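Local coordinates for protein DyP-type peroxidase (Pleurotus ostreatus PC15, PDB 6FSK) that probably acts as a heme-dependent, dye-decolorizing peroxidase that uses peroxide to oxidise its substrates and is linked to oxidation of manganese(II), at residues A277-R282 with D428-Q433; D253-S258 with I454-Q459; T333-D338 with P404-N409. The protein carries 1 engineered substitution. All coordinates share one frame; numbering follows the deposited sequence.

The chain meets the first half of all three contacts before it reaches the second half of any. Helix 249-258 opens interaction 2, the end of helix 268-280 opens interaction 1, and the turn leaving helix 329-333 opens interaction 3. Closure runs in reverse: 404-409 completes interaction 3, 428-433 interaction 1 and 454-459 interaction 2, giving three concentric loops without a crossing. Interactions 1 and 2 abut where Ile279 CD1 packs on Phe255 CE2 at 3.7 Å; interactions 1 and 3 share the heme and also touch, Ile431 CD1 lying 4.1 Å from Thr333 CG2. Together they tie helices 249-258 and 268-280 and the turn after 329-333 to later loops and to strand 453-455.

Interaction 1: A277-R282 with D428-Q433; sequences ARIVGR and DAIIGQ. With HEM (protoporphyrin IX containing Fe), chain C.
Val280 and Ile430, in contact through CG2 and CD1, both border the flat heme, and Ile430 and Ile431 cover one face of it. Ile431 CG2 is 3.4 Å from the methine carbon CHC, and its CD1 lies near pyrrole C; Ile430 CG2 stands 3.9 Å from C2B of pyrrole B. Val280 CG1 lies under the peripheral methyl CMA, 4.0 Å away, on that same face. A second flat group, the Arg282 guanidinium, is approached obliquely by the propionate carbon CBA, 3.7 Å from Arg282 NE. The third is the Asp428 carboxylate. Its OD1 takes Ile430 N nearly along the C-O axis and takes Ile431 N from above the carboxylate plane with a nearly straight bond (2.9 Å, N-H...O 171°), which defines an Asx turn and the wider Asx motif. OD2 is left to accept from ND1 of His329, the axial ligand of the iron.

Between the two segments the packing is apolar. For Ile279, chi1 of -81° sets CG1 beside the backbone N and leaves CG2 anti to it, where CG2 rests against both Ile430 CD1 (3.7 Å) and Ala429 CB (3.9 Å). One water adds a polar link, donating to Ile279 O and accepting from Ala429 N at 2.8 Å. Gly281, with positive phi (101°), ends the helix before Arg282. This is the proximal heme pocket with its histidine-aspartate pair, familiar from heme peroxidases.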
loop_
_atom_site.group_PDB
_atom_site.type_symbol
_atom_site.label_atom_id
_atom_site.label_comp_id
_atom_site.label_asym_id
_atom_site.label_seq_id
_atom_site.Cartn_x
_atom_site.Cartn_y
_atom_site.Cartn_z
ATOM N N ALA A 277 10.570 -13.750 9.676
ATOM C CA ALA A 277 11.496 -12.876 8.950
ATOM C C ALA A 277 11.640 -13.284 7.510
ATOM O O ALA A 277 11.706 -12.465 6.593
ATOM C CB ALA A 277 12.859 -12.827 9.638
ATOM N N ARG A 278 11.665 -14.599 7.291
ATOM C CA ARG A 278 11.834 -15.174 5.935
ATOM C C ARG A 278 10.561 -15.047 5.096
ATOM O O ARG A 278 10.662 -14.861 3.876
ATOM C CB ARG A 278 12.426 -16.568 6.020
ATOM C CG ARG A 278 13.852 -16.582 6.497
ATOM C CD ARG A 278 14.457 -17.933 6.565
ATOM N NE ARG A 278 14.468 -18.664 5.250
ATOM C CZ ARG A 278 15.482 -18.639 4.354
ATOM N NH1 ARG A 278 16.527 -17.796 4.512
ATOM N NH2 ARG A 278 15.470 -19.420 3.278
ATOM N N ILE A 279 9.402 -15.044 5.726
ATOM C CA ILE A 279 8.150 -14.845 5.026
ATOM C C ILE A 279 8.036 -13.355 4.603
ATOM O O ILE A 279 7.475 -13.061 3.564
ATOM C CB ILE A 279 6.948 -15.238 5.927
ATOM C CG1 ILE A 279 6.871 -16.788 5.817
ATOM C CG2 ILE A 279 5.681 -14.486 5.525
ATOM C CD1 ILE A 279 5.912 -17.338 6.829
ATOM N N VAL A 280 8.521 -12.436 5.426
ATOM C CA VAL A 280 8.394 -11.003 5.107
ATOM C C VAL A 280 9.518 -10.533 4.223
ATOM O O VAL A 280 9.331 -9.764 3.273
ATOM C CB VAL A 280 8.352 -10.200 6.413
ATOM C CG1 VAL A 280 8.371 -8.696 6.092
ATOM C CG2 VAL A 280 7.101 -10.561 7.177
ATOM N N GLY A 281 10.723 -10.989 4.501
ATOM C CA GLY A 281 11.977 -10.449 3.914
ATOM C C GLY A 281 12.749 -9.524 4.819
ATOM O O GLY A 281 13.850 -9.097 4.401
ATOM N N ARG A 282 12.200 -9.279 6.008
ATOM C CA ARG A 282 12.858 -8.489 7.042
ATOM C C ARG A 282 12.530 -9.030 8.367
ATOM O O ARG A 282 11.424 -9.553 8.540
ATOM C CB ARG A 282 12.437 -6.983 6.985
ATOM C CG ARG A 282 12.738 -6.213 5.720
ATOM C CD ARG A 282 12.263 -4.784 5.779
ATOM N NE ARG A 282 12.543 -4.092 4.551
ATOM C CZ ARG A 282 13.705 -3.488 4.255
ATOM N NH1 ARG A 282 14.670 -3.318 5.149
ATOM N NH2 ARG A 282 13.864 -2.948 3.093
ATOM N N ASP A 428 2.945 -15.383 -1.916
ATOM C CA ASP A 428 3.269 -14.395 -0.913
ATOM C C ASP A 428 2.375 -14.739 0.289
ATOM O O ASP A 428 1.138 -14.838 0.147
ATOM C CB ASP A 428 2.914 -13.039 -1.462
ATOM C CG ASP A 428 3.147 -11.927 -0.508
ATOM O OD1 ASP A 428 2.755 -12.004 0.705
ATOM O OD2 ASP A 428 3.704 -10.852 -0.953
ATOM N N ALA A 429 2.971 -15.059 1.438
ATOM C CA ALA A 429 2.175 -15.541 2.562
ATOM C C ALA A 429 1.561 -14.442 3.359
ATOM O O ALA A 429 0.753 -14.676 4.255
ATOM C CB ALA A 429 3.043 -16.435 3.455
ATOM N N ILE A 430 1.880 -13.223 3.043
ATOM C CA ILE A 430 1.228 -12.092 3.718
ATOM C C ILE A 430 -0.034 -11.673 2.956
ATOM O O ILE A 430 -1.109 -11.595 3.496
ATOM C CB ILE A 430 2.198 -10.894 3.891
ATOM C CG1 ILE A 430 3.434 -11.316 4.629
ATOM C CG2 ILE A 430 1.504 -9.713 4.535
ATOM C CD1 ILE A 430 3.226 -11.747 6.053
ATOM N N ILE A 431 0.104 -11.428 1.669
ATOM C CA ILE A 431 -0.984 -10.911 0.841
ATOM C C ILE A 431 -1.443 -11.794 -0.313
ATOM O O ILE A 431 -2.427 -11.488 -0.962
ATOM C CB ILE A 431 -0.680 -9.479 0.250
ATOM C CG1 ILE A 431 0.530 -9.521 -0.706
ATOM C CG2 ILE A 431 -0.400 -8.467 1.308
ATOM C CD1 ILE A 431 0.640 -8.403 -1.683
ATOM N N GLY A 432 -0.710 -12.864 -0.603
ATOM C CA GLY A 432 -1.122 -13.678 -1.795
ATOM C C GLY A 432 -2.476 -14.326 -1.637
ATOM O O GLY A 432 -2.763 -14.849 -0.517
ATOM N N GLN A 433 -3.336 -14.264 -2.643
ATOM C CA GLN A 433 -4.673 -14.812 -2.567
ATOM C C GLN A 433 -4.851 -15.801 -3.666
ATOM O O GLN A 433 -4.313 -15.620 -4.801
ATOM C CB GLN A 433 -5.711 -13.694 -2.749
ATOM C CG GLN A 433 -5.671 -12.707 -1.620
ATOM C CD GLN A 433 -6.866 -11.756 -1.563
ATOM O OE1 GLN A 433 -7.633 -11.771 -0.565
ATOM N NE2 GLN A 433 -7.049 -10.984 -2.616
HETATM C CHA HEM C . 6.826 -3.824 1.971
HETATM C CHB HEM C . 3.778 -5.468 5.326
HETATM C CHC HEM C . 0.213 -5.254 2.098
HETATM C CHD HEM C . 3.317 -3.900 -1.368
HETATM C C1A HEM C . 6.338 -4.282 3.196
HETATM C C2A HEM C . 7.094 -4.444 4.398
HETATM C C3A HEM C . 6.243 -4.855 5.348
HETATM C C4A HEM C . 4.973 -5.024 4.709
HETATM C CMA HEM C . 6.581 -5.219 6.753
HETATM C CAA HEM C . 8.592 -4.215 4.524
HETATM C CBA HEM C . 9.061 -2.839 4.978
HETATM C CGA HEM C . 8.838 -1.771 3.940
HETATM O O1A HEM C . 9.575 -1.697 2.955
HETATM O O2A HEM C . 7.902 -0.955 4.133
HETATM C C1B HEM C . 2.504 -5.575 4.762
HETATM C C2B HEM C . 1.332 -5.932 5.421
HETATM C C3B HEM C . 0.288 -5.853 4.555
HETATM C C4B HEM C . 0.899 -5.445 3.282
HETATM C CMB HEM C . 1.228 -6.381 6.858
HETATM C CAB HEM C . -1.162 -6.126 4.672
HETATM C CBB HEM C . -1.803 -6.121 5.820
HETATM C C1C HEM C . 0.684 -4.964 0.854
HETATM C C2C HEM C . -0.001 -4.900 -0.367
HETATM C C3C HEM C . 0.855 -4.547 -1.369
HETATM C C4C HEM C . 2.129 -4.313 -0.733
HETATM C CMC HEM C . -1.477 -5.158 -0.509
HETATM C CAC HEM C . 0.694 -4.418 -2.844
HETATM C CBC HEM C . -0.222 -5.102 -3.559
HETATM C C1D HEM C . 4.524 -3.711 -0.689
HETATM C C2D HEM C . 5.693 -3.099 -1.394
HETATM C C3D HEM C . 6.670 -3.044 -0.411
HETATM C C4D HEM C . 6.093 -3.665 0.769
HETATM C CMD HEM C . 5.784 -2.611 -2.785
HETATM C CAD HEM C . 8.113 -2.571 -0.555
HETATM C CBD HEM C . 9.032 -3.632 -1.071
HETATM C CGD HEM C . 10.418 -3.093 -1.325
HETATM O O1D HEM C . 11.328 -3.781 -0.798
HETATM O O2D HEM C . 10.573 -2.030 -1.890
HETATM N NA HEM C . 5.029 -4.746 3.349
HETATM N NB HEM C . 2.251 -5.363 3.447
HETATM N NC HEM C . 2.051 -4.719 0.577
HETATM N ND HEM C . 4.844 -4.090 0.549
HETATM FE FE HEM C . 3.577 -4.801 1.963
HETATM O O HOH W 1 5.738 -14.516 1.801
#

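Interaction 2: D253-S258 with I454-Q459; sequences DDFLES and ITLPDQ
Apolar packing makes up the whole contact between the segments, and Phe255 supplies one side of it. Its ring meets three residues in turn. Ile454 CG2 comes to the ring edge, close to the ring plane, 3.7 Å from Phe255 CE1. Leu456 CD2 approaches obliquely and is 3.6 Å from Phe255 CZ. Pro457 also comes obliquely, with its CD 3.6 Å from Phe255 CD1, and the two side chains run at about a right angle. With CG anti to the backbone N (chi1 176°), the ring lies within reach of Ile454, Leu456 and Pro457.

Hydrogen bonds do not link the two segments; within 253-258, Asp254 O accepts both Ser258 N at 2.8 Å, the ordinary helical bond, and Ser258 OG at 2.8 Å; the hydroxyl comes from above the carbonyl plane, 44° out of it.

Ring-to-ring contact reaches beyond the segments: Phe461 meets the Phe255 ring with the planes at about 50°. Leu275 of helix 268-280 is touched by both Phe255 and Ile454, and strand 453-455 pairs antiparallel with strand 441-443. Helix 249-258 thus lies against helix 268-280 and the end of this two-stranded sheet.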
loop_
_atom_site.group_PDB
_atom_site.type_symbol
_atom_site.label_atom_id
_atom_site.label_comp_id
_atom_site.label_asym_id
_atom_site.label_seq_id
_atom_site.Cartn_x
_atom_site.Cartn_y
_atom_site.Cartn_z
ATOM N N ASP A 253 0.839 -15.531 14.604
ATOM C CA ASP A 253 1.790 -15.892 15.660
ATOM C C ASP A 253 1.727 -17.422 15.937
ATOM O O ASP A 253 2.774 -18.045 16.058
ATOM C CB ASP A 253 1.529 -15.154 16.939
ATOM C CG ASP A 253 1.875 -13.663 16.894
ATOM O OD1 ASP A 253 2.578 -13.172 16.045
ATOM O OD2 ASP A 253 1.338 -13.011 17.832
ATOM N N ASP A 254 0.562 -17.974 15.997
ATOM C CA ASP A 254 0.339 -19.469 16.157
ATOM C C ASP A 254 0.977 -20.276 15.003
ATOM O O ASP A 254 1.764 -21.254 15.222
ATOM C CB ASP A 254 -1.147 -19.694 16.342
ATOM C CG ASP A 254 -1.556 -21.114 16.530
ATOM O OD1 ASP A 254 -0.705 -21.997 16.848
ATOM O OD2 ASP A 254 -2.758 -21.400 16.398
ATOM N N PHE A 255 0.714 -19.833 13.761
ATOM C CA PHE A 255 1.403 -20.374 12.615
ATOM C C PHE A 255 2.895 -20.443 12.781
ATOM O O PHE A 255 3.522 -21.482 12.569
ATOM C CB PHE A 255 1.012 -19.572 11.379
ATOM C CG PHE A 255 1.749 -19.989 10.167
ATOM C CD1 PHE A 255 1.469 -21.229 9.607
ATOM C CD2 PHE A 255 2.758 -19.206 9.652
ATOM C CE1 PHE A 255 2.158 -21.644 8.464
ATOM C CE2 PHE A 255 3.470 -19.647 8.482
ATOM C CZ PHE A 255 3.140 -20.838 7.935
ATOM N N LEU A 256 3.511 -19.330 13.109
ATOM C CA LEU A 256 4.979 -19.270 13.254
ATOM C C LEU A 256 5.427 -20.209 14.372
ATOM O O LEU A 256 6.352 -20.996 14.179
ATOM C CB LEU A 256 5.500 -17.852 13.502
ATOM C CG LEU A 256 5.236 -16.828 12.436
ATOM C CD1 LEU A 256 5.905 -15.527 12.900
ATOM C CD2 LEU A 256 5.748 -17.229 11.095
ATOM N N GLU A 257 4.758 -20.162 15.522
ATOM C CA GLU A 257 5.090 -21.021 16.634
ATOM C C GLU A 257 4.981 -22.483 16.290
ATOM O O GLU A 257 5.738 -23.308 16.880
ATOM C CB GLU A 257 4.102 -20.751 17.764
ATOM C CG GLU A 257 4.316 -19.551 18.571
ATOM C CD GLU A 257 3.161 -19.309 19.575
ATOM O OE1 GLU A 257 2.196 -20.125 19.777
ATOM O OE2 GLU A 257 3.307 -18.249 20.189
ATOM N N SER A 258 4.087 -22.809 15.393
ATOM C CA SER A 258 3.769 -24.225 15.046
ATOM C C SER A 258 4.694 -24.744 13.960
ATOM O O SER A 258 4.723 -25.925 13.671
ATOM C CB SER A 258 2.325 -24.345 14.655
ATOM O OG SER A 258 1.470 -24.005 15.711
ATOM N N ILE A 454 5.546 -25.283 3.016
ATOM C CA ILE A 454 4.590 -25.256 4.114
ATOM C C ILE A 454 3.277 -24.933 3.464
ATOM O O ILE A 454 3.125 -23.955 2.718
ATOM C CB ILE A 454 4.911 -24.170 5.158
ATOM C CG1 ILE A 454 6.275 -24.417 5.785
ATOM C CG2 ILE A 454 3.794 -24.154 6.239
ATOM C CD1 ILE A 454 6.832 -23.312 6.642
ATOM N N THR A 455 2.266 -25.716 3.847
ATOM C CA THR A 455 0.951 -25.509 3.425
ATOM C C THR A 455 0.282 -24.544 4.398
ATOM O O THR A 455 0.227 -24.827 5.598
ATOM C CB THR A 455 0.135 -26.825 3.287
ATOM O OG1 THR A 455 0.791 -27.669 2.299
ATOM C CG2 THR A 455 -1.182 -26.534 2.781
ATOM N N LEU A 456 -0.187 -23.370 3.937
ATOM C CA LEU A 456 -0.687 -22.386 4.862
ATOM C C LEU A 456 -2.019 -22.752 5.469
ATOM O O LEU A 456 -2.841 -23.425 4.844
ATOM C CB LEU A 456 -0.733 -21.003 4.196
ATOM C CG LEU A 456 0.613 -20.505 3.641
ATOM C CD1 LEU A 456 0.402 -19.228 2.811
ATOM C CD2 LEU A 456 1.567 -20.211 4.785
ATOM N N PRO A 457 -2.310 -22.271 6.667
ATOM C CA PRO A 457 -3.600 -22.547 7.272
ATOM C C PRO A 457 -4.724 -21.982 6.437
ATOM O O PRO A 457 -4.534 -20.948 5.795
ATOM C CB PRO A 457 -3.537 -21.793 8.631
ATOM C CG PRO A 457 -2.168 -21.321 8.795
ATOM C CD PRO A 457 -1.409 -21.474 7.514
ATOM N N ASP A 458 -5.903 -22.576 6.462
ATOM C CA ASP A 458 -6.933 -22.169 5.542
ATOM C C ASP A 458 -7.427 -20.734 5.787
ATOM O O ASP A 458 -7.769 -20.027 4.832
ATOM C CB ASP A 458 -8.088 -23.143 5.558
ATOM C CG ASP A 458 -7.742 -24.435 4.794
ATOM O OD1 ASP A 458 -6.504 -24.687 4.417
ATOM O OD2 ASP A 458 -8.752 -25.116 4.534
ATOM N N GLN A 459 -7.380 -20.329 7.044
ATOM C CA GLN A 459 -7.595 -18.872 7.347
ATOM C C GLN A 459 -6.347 -18.045 6.938
ATOM O O GLN A 459 -5.308 -18.083 7.569
ATOM C CB GLN A 459 -7.919 -18.683 8.800
ATOM C CG GLN A 459 -8.069 -17.225 9.313
ATOM C CD GLN A 459 -9.188 -16.517 8.639
ATOM O OE1 GLN A 459 -10.388 -16.893 8.804
ATOM N NE2 GLN A 459 -8.851 -15.562 7.787
#

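Interaction 3: T333-D338 with P404-N409; sequences TYPRND and PNFPVN. With HEM (protoporphyrin IX containing Fe), chain C.
The backbones draw nearest at Asp338 and Pro407, whose CA atoms are 7.3 Å apart, each segment running into a short helix; Pro407 follows a cis peptide bond, and Arg336, at the N-cap position, has a positive phi of 51°. Across the gap the side chains meet at two points. Pro335 CG comes to the edge of the Phe406 ring, in its plane and 3.8 Å from CZ, with the two side chains at about a right angle. Asp338 OD2 lies 3.9 Å from Pro407 CG, a plain van der Waals contact with a carbon; the charge of this oxygen is met by a salt bridge to Arg331 NE.

The cis link folds Pro407 back onto its own neighbour: Pro407 CB sits 3.7 Å above the centre of the Phe406 ring. That ring therefore has one face covered by Pro407 and one edge met by Pro335, and it also stacks with Trp400.

Thr333, Tyr334 and Arg336 of the same segment contact the heme. Arg336 NH2 donates to propionate oxygen O1D of the heme at 2.9 Å with an N-H...O angle of 160°, the oxygen lying in the guanidinium plane at its edge. The extended Arg336 chain runs over Tyr334, its CG 3.5 Å above the ring plane and offset toward the rim. Asn308 OD1 and Phe310 O take further N-H groups of this arginine, consistent with a fixed guanidinium. Thr333 OG1 bonds to His329 O, while Thr333 itself lies against the porphyrin.

The contact thus joins the linker between helices 329-333 and 337-340 to the lead-in of helix 408-412; Trp400 of helix 393-401 adjoins Pro335, and Leu316 of helix 315-318 touches both Asp338 and Pro407.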
loop_
_atom_site.group_PDB
_atom_site.type_symbol
_atom_site.label_atom_id
_atom_site.label_comp_id
_atom_site.label_asym_id
_atom_site.label_seq_id
_atom_site.Cartn_x
_atom_site.Cartn_y
_atom_site.Cartn_z
ATOM N N THR A 333 6.912 -8.200 -4.116
ATOM C CA THR A 333 6.305 -6.915 -4.396
ATOM C C THR A 333 7.289 -5.895 -4.993
ATOM O O THR A 333 6.857 -5.071 -5.759
ATOM C CB THR A 333 5.620 -6.317 -3.151
ATOM O OG1 THR A 333 6.596 -6.110 -2.129
ATOM C CG2 THR A 333 4.413 -7.184 -2.657
ATOM N N TYR A 334 8.559 -6.068 -4.729
ATOM C CA TYR A 334 9.603 -5.331 -5.461
ATOM C C TYR A 334 10.740 -6.327 -5.746
ATOM O O TYR A 334 11.642 -6.534 -4.921
ATOM C CB TYR A 334 10.118 -4.133 -4.705
ATOM C CG TYR A 334 11.241 -3.371 -5.403
ATOM C CD1 TYR A 334 11.334 -3.320 -6.746
ATOM C CD2 TYR A 334 12.159 -2.670 -4.639
ATOM C CE1 TYR A 334 12.404 -2.622 -7.345
ATOM C CE2 TYR A 334 13.178 -1.982 -5.209
ATOM C CZ TYR A 334 13.274 -1.943 -6.557
ATOM O OH TYR A 334 14.401 -1.263 -7.093
ATOM N N PRO A 335 10.733 -6.899 -6.938
ATOM C CA PRO A 335 11.709 -7.996 -7.257
ATOM C C PRO A 335 13.167 -7.609 -7.344
ATOM O O PRO A 335 14.035 -8.497 -7.366
ATOM C CB PRO A 335 11.191 -8.526 -8.605
ATOM C CG PRO A 335 9.710 -8.292 -8.527
ATOM C CD PRO A 335 9.587 -6.952 -7.870
ATOM N N ARG A 336 13.469 -6.318 -7.453
ATOM C CA ARG A 336 14.873 -5.898 -7.604
ATOM C C ARG A 336 15.568 -6.665 -8.720
ATOM O O ARG A 336 15.037 -6.797 -9.844
ATOM C CB ARG A 336 15.631 -5.919 -6.255
ATOM C CG ARG A 336 14.835 -5.126 -5.162
ATOM C CD ARG A 336 15.615 -4.947 -3.872
ATOM N NE ARG A 336 14.732 -4.453 -2.815
ATOM C CZ ARG A 336 15.027 -3.513 -1.957
ATOM N NH1 ARG A 336 16.255 -3.014 -1.889
ATOM N NH2 ARG A 336 14.074 -3.075 -1.145
ATOM N N ASN A 337 16.788 -7.154 -8.453
ATOM C CA ASN A 337 17.529 -7.814 -9.547
ATOM C C ASN A 337 16.916 -9.090 -10.036
ATOM O O ASN A 337 17.249 -9.573 -11.150
ATOM C CB ASN A 337 18.919 -8.159 -9.097
ATOM C CG ASN A 337 19.830 -7.036 -9.079
ATOM O OD1 ASN A 337 19.473 -5.947 -9.374
ATOM N ND2 ASN A 337 21.130 -7.341 -8.815
ATOM N N ASP A 338 15.935 -9.638 -9.319
ATOM C CA ASP A 338 15.299 -10.827 -9.900
ATOM C C ASP A 338 14.792 -10.535 -11.315
ATOM O O ASP A 338 14.889 -11.408 -12.220
ATOM C CB ASP A 338 14.150 -11.320 -9.056
ATOM C CG ASP A 338 14.562 -11.967 -7.773
ATOM O OD1 ASP A 338 15.748 -12.144 -7.463
ATOM O OD2 ASP A 338 13.592 -12.339 -7.024
ATOM N N PRO A 404 2.018 -18.560 -7.900
ATOM C CA PRO A 404 2.974 -19.455 -7.207
ATOM C C PRO A 404 4.251 -19.754 -7.952
ATOM O O PRO A 404 5.237 -20.108 -7.367
ATOM C CB PRO A 404 2.140 -20.734 -6.937
ATOM C CG PRO A 404 1.041 -20.671 -7.853
ATOM C CD PRO A 404 0.719 -19.223 -8.104
ATOM N N ASN A 405 4.211 -19.562 -9.280
ATOM C CA ASN A 405 5.417 -19.782 -10.039
ATOM C C ASN A 405 6.298 -18.567 -10.206
ATOM O O ASN A 405 7.411 -18.688 -10.688
ATOM C CB ASN A 405 5.094 -20.367 -11.400
ATOM C CG ASN A 405 4.467 -21.715 -11.281
ATOM O OD1 ASN A 405 5.108 -22.624 -10.788
ATOM N ND2 ASN A 405 3.228 -21.802 -11.610
ATOM N N PHE A 406 5.817 -17.393 -9.764
ATOM C CA PHE A 406 6.614 -16.166 -9.860
ATOM C C PHE A 406 7.666 -16.089 -8.734
ATOM O O PHE A 406 7.271 -16.318 -7.579
ATOM C CB PHE A 406 5.709 -14.912 -9.822
ATOM C CG PHE A 406 6.484 -13.641 -9.916
ATOM C CD1 PHE A 406 6.971 -13.240 -11.143
ATOM C CD2 PHE A 406 6.900 -12.939 -8.814
ATOM C CE1 PHE A 406 7.756 -12.092 -11.315
ATOM C CE2 PHE A 406 7.725 -11.834 -8.913
ATOM C CZ PHE A 406 8.154 -11.390 -10.172
ATOM N N PRO A 407 8.951 -15.807 -8.987
ATOM C CA PRO A 407 9.495 -15.221 -10.191
ATOM C C PRO A 407 10.225 -16.233 -11.099
ATOM O O PRO A 407 10.850 -15.835 -12.074
ATOM C CB PRO A 407 10.566 -14.293 -9.644
ATOM C CG PRO A 407 11.039 -14.976 -8.458
ATOM C CD PRO A 407 9.808 -15.590 -7.826
ATOM N N VAL A 408 10.067 -17.505 -10.835
ATOM C CA VAL A 408 10.719 -18.525 -11.658
ATOM C C VAL A 408 10.195 -18.472 -13.094
ATOM O O VAL A 408 10.953 -18.575 -14.086
ATOM C CB VAL A 408 10.586 -19.955 -11.008
ATOM C CG1 VAL A 408 11.050 -21.009 -12.023
ATOM C CG2 VAL A 408 11.417 -20.010 -9.728
ATOM N N ASN A 409 8.880 -18.374 -13.244
ATOM C CA ASN A 409 8.207 -18.371 -14.532
ATOM C C ASN A 409 8.768 -17.204 -15.398
ATOM O O ASN A 409 9.179 -17.362 -16.556
ATOM C CB ASN A 409 6.688 -18.331 -14.379
ATOM C CG ASN A 409 6.108 -17.158 -13.558
ATOM O OD1 ASN A 409 6.817 -16.329 -13.000
ATOM N ND2 ASN A 409 4.748 -17.148 -13.419
HETATM C CHA HEM C . 6.826 -3.824 1.971
HETATM C CHB HEM C . 3.778 -5.468 5.326
HETATM C CHC HEM C . 0.213 -5.254 2.098
HETATM C CHD HEM C . 3.317 -3.900 -1.368
HETATM C C1A HEM C . 6.338 -4.282 3.196
HETATM C C2A HEM C . 7.094 -4.444 4.398
HETATM C C3A HEM C . 6.243 -4.855 5.348
HETATM C C4A HEM C . 4.973 -5.024 4.709
HETATM C CMA HEM C . 6.581 -5.219 6.753
HETATM C CAA HEM C . 8.592 -4.215 4.524
HETATM C CBA HEM C . 9.061 -2.839 4.978
HETATM C CGA HEM C . 8.838 -1.771 3.940
HETATM O O1A HEM C . 9.575 -1.697 2.955
HETATM O O2A HEM C . 7.902 -0.955 4.133
HETATM C C1B HEM C . 2.504 -5.575 4.762
HETATM C C2B HEM C . 1.332 -5.932 5.421
HETATM C C3B HEM C . 0.288 -5.853 4.555
HETATM C C4B HEM C . 0.899 -5.445 3.282
HETATM C CMB HEM C . 1.228 -6.381 6.858
HETATM C CAB HEM C . -1.162 -6.126 4.672
HETATM C CBB HEM C . -1.803 -6.121 5.820
HETATM C C1C HEM C . 0.684 -4.964 0.854
HETATM C C2C HEM C . -0.001 -4.900 -0.367
HETATM C C3C HEM C . 0.855 -4.547 -1.369
HETATM C C4C HEM C . 2.129 -4.313 -0.733
HETATM C CMC HEM C . -1.477 -5.158 -0.509
HETATM C CAC HEM C . 0.694 -4.418 -2.844
HETATM C CBC HEM C . -0.222 -5.102 -3.559
HETATM C C1D HEM C . 4.524 -3.711 -0.689
HETATM C C2D HEM C . 5.693 -3.099 -1.394
HETATM C C3D HEM C . 6.670 -3.044 -0.411
HETATM C C4D HEM C . 6.093 -3.665 0.769
HETATM C CMD HEM C . 5.784 -2.611 -2.785
HETATM C CAD HEM C . 8.113 -2.571 -0.555
HETATM C CBD HEM C . 9.032 -3.632 -1.071
HETATM C CGD HEM C . 10.418 -3.093 -1.325
HETATM O O1D HEM C . 11.328 -3.781 -0.798
HETATM O O2D HEM C . 10.573 -2.030 -1.890
HETATM N NA HEM C . 5.029 -4.746 3.349
HETATM N NB HEM C . 2.251 -5.363 3.447
HETATM N NC HEM C . 2.051 -4.719 0.577
HETATM N ND HEM C . 4.844 -4.090 0.549
HETATM FE FE HEM C . 3.577 -4.801 1.963
#